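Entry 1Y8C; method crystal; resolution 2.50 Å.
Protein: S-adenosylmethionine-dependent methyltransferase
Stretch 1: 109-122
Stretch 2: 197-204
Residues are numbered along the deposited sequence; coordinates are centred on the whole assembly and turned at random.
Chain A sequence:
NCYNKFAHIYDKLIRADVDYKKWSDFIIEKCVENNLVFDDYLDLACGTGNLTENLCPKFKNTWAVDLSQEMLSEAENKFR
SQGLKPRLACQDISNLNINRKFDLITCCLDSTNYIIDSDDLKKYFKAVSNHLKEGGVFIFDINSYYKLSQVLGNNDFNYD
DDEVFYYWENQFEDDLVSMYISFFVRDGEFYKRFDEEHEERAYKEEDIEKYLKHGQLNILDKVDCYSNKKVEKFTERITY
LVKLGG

Stretch 1 (109-122) LDSTNYIIDSDDLK
Stretch 2, residues 197-204: EHEERAYK

How are the two backbones placed? Residues 112-114 form a 3-10 turn, with Asn113 N bonded to Asp110 O (3.1 Å), Tyr114 N to Ser111 O (2.9 Å) and Ile115 N to Thr112 O (3.2 Å). Ile115 (phi/psi -90/84) leads out of it, and a helix begins at Ser118, where Asp117 OD1 caps Asp119 N at 3.0 Å. Against this lies an extended strand, 197-201, followed by Ala202 and Tyr203 in a loop that is still fairly extended (phi/psi -92/98 and -90/139). Tyr114 CA sits 4.7 Å from Glu200 CA, and Ile116 CA 5.0 Å from Arg201 CA; together the stretches bury 686 Å².

Which polar groups does Asn113 satisfy? It grips the backbone of Arg201 at both ends: Arg201 N donates to Asn113 O (2.9 Å, 163°), and Asn113 ND2 donates to Arg201 O (3.0 Å, 171°). An amide side chain suits this buried place, because with chi1 m and chi2 85° it can offer a donor to the strand carbonyl, while its OD1 is satisfied elsewhere in the structure. Asn113 O also meets Glu200 CA at 3.3 Å in a CA-H...O contact.

What occupies the carbonyls of Ile115 and Ile116? Two long side chains reach them. Tyr203, chi1 m and chi2 116°, donates from OH to Ile115 O at 2.6 Å, while Leu121 (t, p) lays CD2 over one face of its ring, 3.6 Å from the centroid. The tyrosine thus combines a polar tip with an apolar face in a buried setting. Arg201, chi1 t with chi2 and chi3 between wells, brings its guanidinium edge to Ile116 O, which accepts from NE (2.8 Å, 160°) and NH2 (3.2 Å, 137°). Arg201 NH2 also donates to a water at 3.3 Å, which lies 3.2 Å from Ser118 OG in a further hydrogen bond. Ser118 N, 3.2 Å from Arg201 NH2, is another donor, so these two do not bond.

How do the acids and aromatic rings pack? Tyr114 CB points away from the strand, yet chi1 m and chi2 114° bring its ring back over it. The ring edge faces His198 (m), centroids 5.5 Å apart and planes at 82°, with Tyr114 CE2 3.4 Å from His198 CB. Glu200 (m, t, chi3 31°) passes over the tyrosine face, its CG 4.2 Å from the centroid, and carries OE2 to 2.6 Å from Asp110 OD2; at that separation one acid probably holds a proton. Ile116 (p, t) extends CD1 to 3.4 Å from Glu199 OE1.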

# COMPACT_ATOMS: atom_id res chain seq x y z
N LEU A 109 1.86 -1.22 -0.73
CA LEU A 109 2.06 -0.62 -2.04
C LEU A 109 2.27 0.88 -1.98
O LEU A 109 1.66 1.64 -2.74
CB LEU A 109 0.87 -0.92 -2.94
CG LEU A 109 0.63 -2.41 -3.22
CD1 LEU A 109 -0.66 -2.59 -3.99
CD2 LEU A 109 1.82 -2.97 -4.01
N ASP A 110 3.15 1.31 -1.08
CA ASP A 110 3.48 2.72 -0.89
C ASP A 110 2.30 3.69 -0.84
O ASP A 110 2.45 4.86 -1.18
CB ASP A 110 4.53 3.20 -1.93
CG ASP A 110 4.26 2.68 -3.35
OD1 ASP A 110 4.54 1.50 -3.62
OD2 ASP A 110 3.79 3.46 -4.20
N SER A 111 1.14 3.23 -0.37
CA SER A 111 -0.01 4.13 -0.29
C SER A 111 0.24 5.30 0.65
O SER A 111 -0.19 6.42 0.40
CB SER A 111 -1.27 3.37 0.13
OG SER A 111 -1.75 2.59 -0.96
N THR A 112 0.93 5.02 1.74
CA THR A 112 1.27 6.04 2.71
C THR A 112 1.99 7.23 2.05
O THR A 112 1.83 8.37 2.49
CB THR A 112 2.16 5.44 3.83
OG1 THR A 112 1.41 4.45 4.54
CG2 THR A 112 2.64 6.52 4.81
N ASN A 113 2.77 7.01 1.00
CA ASN A 113 3.45 8.14 0.38
C ASN A 113 2.51 9.11 -0.33
O ASN A 113 2.90 10.23 -0.61
CB ASN A 113 4.51 7.67 -0.63
CG ASN A 113 5.62 6.87 0.01
OD1 ASN A 113 5.49 5.66 0.19
ND2 ASN A 113 6.72 7.54 0.36
N TYR A 114 1.29 8.68 -0.62
CA TYR A 114 0.34 9.56 -1.29
C TYR A 114 -0.21 10.62 -0.35
O TYR A 114 -0.88 11.55 -0.77
CB TYR A 114 -0.82 8.76 -1.89
CG TYR A 114 -0.45 7.90 -3.08
CD1 TYR A 114 -0.51 6.52 -3.00
CD2 TYR A 114 -0.06 8.47 -4.29
CE1 TYR A 114 -0.20 5.71 -4.10
CE2 TYR A 114 0.25 7.67 -5.40
CZ TYR A 114 0.17 6.28 -5.28
OH TYR A 114 0.46 5.46 -6.35
N ILE A 115 0.06 10.49 0.94
CA ILE A 115 -0.39 11.49 1.88
C ILE A 115 0.77 12.48 1.93
O ILE A 115 1.63 12.41 2.80
CB ILE A 115 -0.61 10.89 3.26
CG1 ILE A 115 -1.62 9.74 3.16
CG2 ILE A 115 -1.10 11.98 4.22
CD1 ILE A 115 -1.72 8.89 4.41
N ILE A 116 0.78 13.40 0.98
CA ILE A 116 1.86 14.38 0.88
C ILE A 116 1.91 15.48 1.91
O ILE A 116 2.89 16.22 1.99
CB ILE A 116 1.90 15.00 -0.53
CG1 ILE A 116 0.62 15.80 -0.79
CG2 ILE A 116 2.04 13.89 -1.56
CD1 ILE A 116 0.62 16.47 -2.16
N ASP A 117 0.87 15.59 2.72
CA ASP A 117 0.82 16.61 3.75
C ASP A 117 1.14 15.99 5.12
O ASP A 117 0.43 15.10 5.57
CB ASP A 117 -0.57 17.23 3.79
CG ASP A 117 -0.59 18.55 4.50
OD1 ASP A 117 -0.07 18.61 5.63
OD2 ASP A 117 -1.14 19.52 3.93
N SER A 118 2.19 16.47 5.77
CA SER A 118 2.56 15.92 7.08
C SER A 118 1.40 15.85 8.07
O SER A 118 1.31 14.92 8.87
CB SER A 118 3.69 16.74 7.69
OG SER A 118 3.29 18.08 7.85
N ASP A 119 0.52 16.85 8.03
CA ASP A 119 -0.61 16.86 8.95
C ASP A 119 -1.59 15.74 8.69
O ASP A 119 -2.06 15.09 9.62
CB ASP A 119 -1.31 18.21 8.92
CG ASP A 119 -0.61 19.22 9.79
OD1 ASP A 119 -0.30 18.85 10.95
OD2 ASP A 119 -0.36 20.36 9.34
N ASP A 120 -1.91 15.52 7.42
CA ASP A 120 -2.83 14.46 7.06
C ASP A 120 -2.21 13.10 7.39
O ASP A 120 -2.93 12.13 7.60
CB ASP A 120 -3.16 14.52 5.57
CG ASP A 120 -4.14 15.61 5.24
OD1 ASP A 120 -5.11 15.79 6.01
OD2 ASP A 120 -3.96 16.30 4.21
N LEU A 121 -0.89 13.04 7.41
CA LEU A 121 -0.20 11.80 7.72
C LEU A 121 -0.32 11.52 9.21
O LEU A 121 -0.43 10.37 9.64
CB LEU A 121 1.28 11.88 7.32
CG LEU A 121 2.10 10.59 7.42
CD1 LEU A 121 1.55 9.53 6.48
CD2 LEU A 121 3.52 10.91 7.08
N LYS A 122 -0.31 12.59 10.00
CA LYS A 122 -0.46 12.47 11.45
C LYS A 122 -1.87 11.98 11.76
O LYS A 122 -2.06 11.07 12.55
CB LYS A 122 -0.20 13.82 12.13
CG LYS A 122 1.28 14.12 12.34
CD LYS A 122 1.53 15.52 12.90
CE LYS A 122 3.03 15.79 13.03
NZ LYS A 122 3.37 17.22 13.32
N GLU A 197 -1.44 9.79 -13.14
CA GLU A 197 -0.65 10.87 -12.58
C GLU A 197 -0.75 10.82 -11.06
O GLU A 197 -1.79 11.12 -10.48
CB GLU A 197 -1.16 12.21 -13.11
CG GLU A 197 -0.45 13.41 -12.51
CD GLU A 197 -0.80 14.71 -13.22
OE1 GLU A 197 -0.49 15.79 -12.65
OE2 GLU A 197 -1.37 14.67 -14.34
N HIS A 198 0.34 10.43 -10.41
CA HIS A 198 0.35 10.34 -8.96
C HIS A 198 1.44 11.22 -8.36
O HIS A 198 2.40 11.59 -9.04
CB HIS A 198 0.55 8.88 -8.53
CG HIS A 198 -0.44 7.93 -9.13
ND1 HIS A 198 -0.08 6.70 -9.66
CD2 HIS A 198 -1.78 8.03 -9.30
CE1 HIS A 198 -1.15 6.09 -10.12
NE2 HIS A 198 -2.20 6.87 -9.92
N GLU A 199 1.29 11.54 -7.09
CA GLU A 199 2.24 12.37 -6.38
C GLU A 199 2.57 11.69 -5.06
O GLU A 199 1.66 11.36 -4.30
CB GLU A 199 1.61 13.73 -6.14
CG GLU A 199 2.55 14.87 -5.96
CD GLU A 199 1.85 16.20 -6.21
OE1 GLU A 199 0.84 16.48 -5.51
OE2 GLU A 199 2.29 16.95 -7.10
N GLU A 200 3.85 11.47 -4.81
CA GLU A 200 4.29 10.82 -3.56
C GLU A 200 5.33 11.69 -2.84
O GLU A 200 6.18 12.31 -3.48
CB GLU A 200 4.89 9.42 -3.85
CG GLU A 200 3.85 8.30 -4.00
CD GLU A 200 4.47 6.88 -4.05
OE1 GLU A 200 5.53 6.65 -3.43
OE2 GLU A 200 3.86 5.99 -4.70
N ARG A 201 5.25 11.76 -1.52
CA ARG A 201 6.21 12.55 -0.78
C ARG A 201 7.32 11.66 -0.28
O ARG A 201 7.08 10.52 0.13
CB ARG A 201 5.58 13.27 0.42
CG ARG A 201 6.35 14.54 0.75
CD ARG A 201 6.56 14.77 2.23
NE ARG A 201 5.57 15.69 2.78
CZ ARG A 201 5.82 16.54 3.78
NH1 ARG A 201 7.03 16.59 4.32
NH2 ARG A 201 4.87 17.35 4.24
N ALA A 202 8.54 12.18 -0.30
CA ALA A 202 9.67 11.40 0.16
C ALA A 202 9.91 11.68 1.63
O ALA A 202 10.54 12.68 1.99
CB ALA A 202 10.90 11.74 -0.66
N TYR A 203 9.39 10.80 2.48
CA TYR A 203 9.53 10.93 3.92
C TYR A 203 10.79 10.24 4.44
O TYR A 203 11.13 9.14 4.00
CB TYR A 203 8.32 10.33 4.63
CG TYR A 203 7.05 11.14 4.53
CD1 TYR A 203 5.93 10.64 3.87
CD2 TYR A 203 6.96 12.40 5.13
CE1 TYR A 203 4.75 11.38 3.81
CE2 TYR A 203 5.79 13.14 5.08
CZ TYR A 203 4.69 12.63 4.42
OH TYR A 203 3.52 13.36 4.37
N LYS A 204 11.48 10.89 5.37
CA LYS A 204 12.68 10.31 5.96
C LYS A 204 12.27 9.45 7.14
O LYS A 204 11.34 9.78 7.86
CB LYS A 204 13.64 11.42 6.42
CG LYS A 204 14.20 12.23 5.27
CD LYS A 204 15.30 13.17 5.74
CE LYS A 204 15.99 13.85 4.57
NZ LYS A 204 17.09 14.73 5.05
O HOH W 1 6.10 19.15 6.69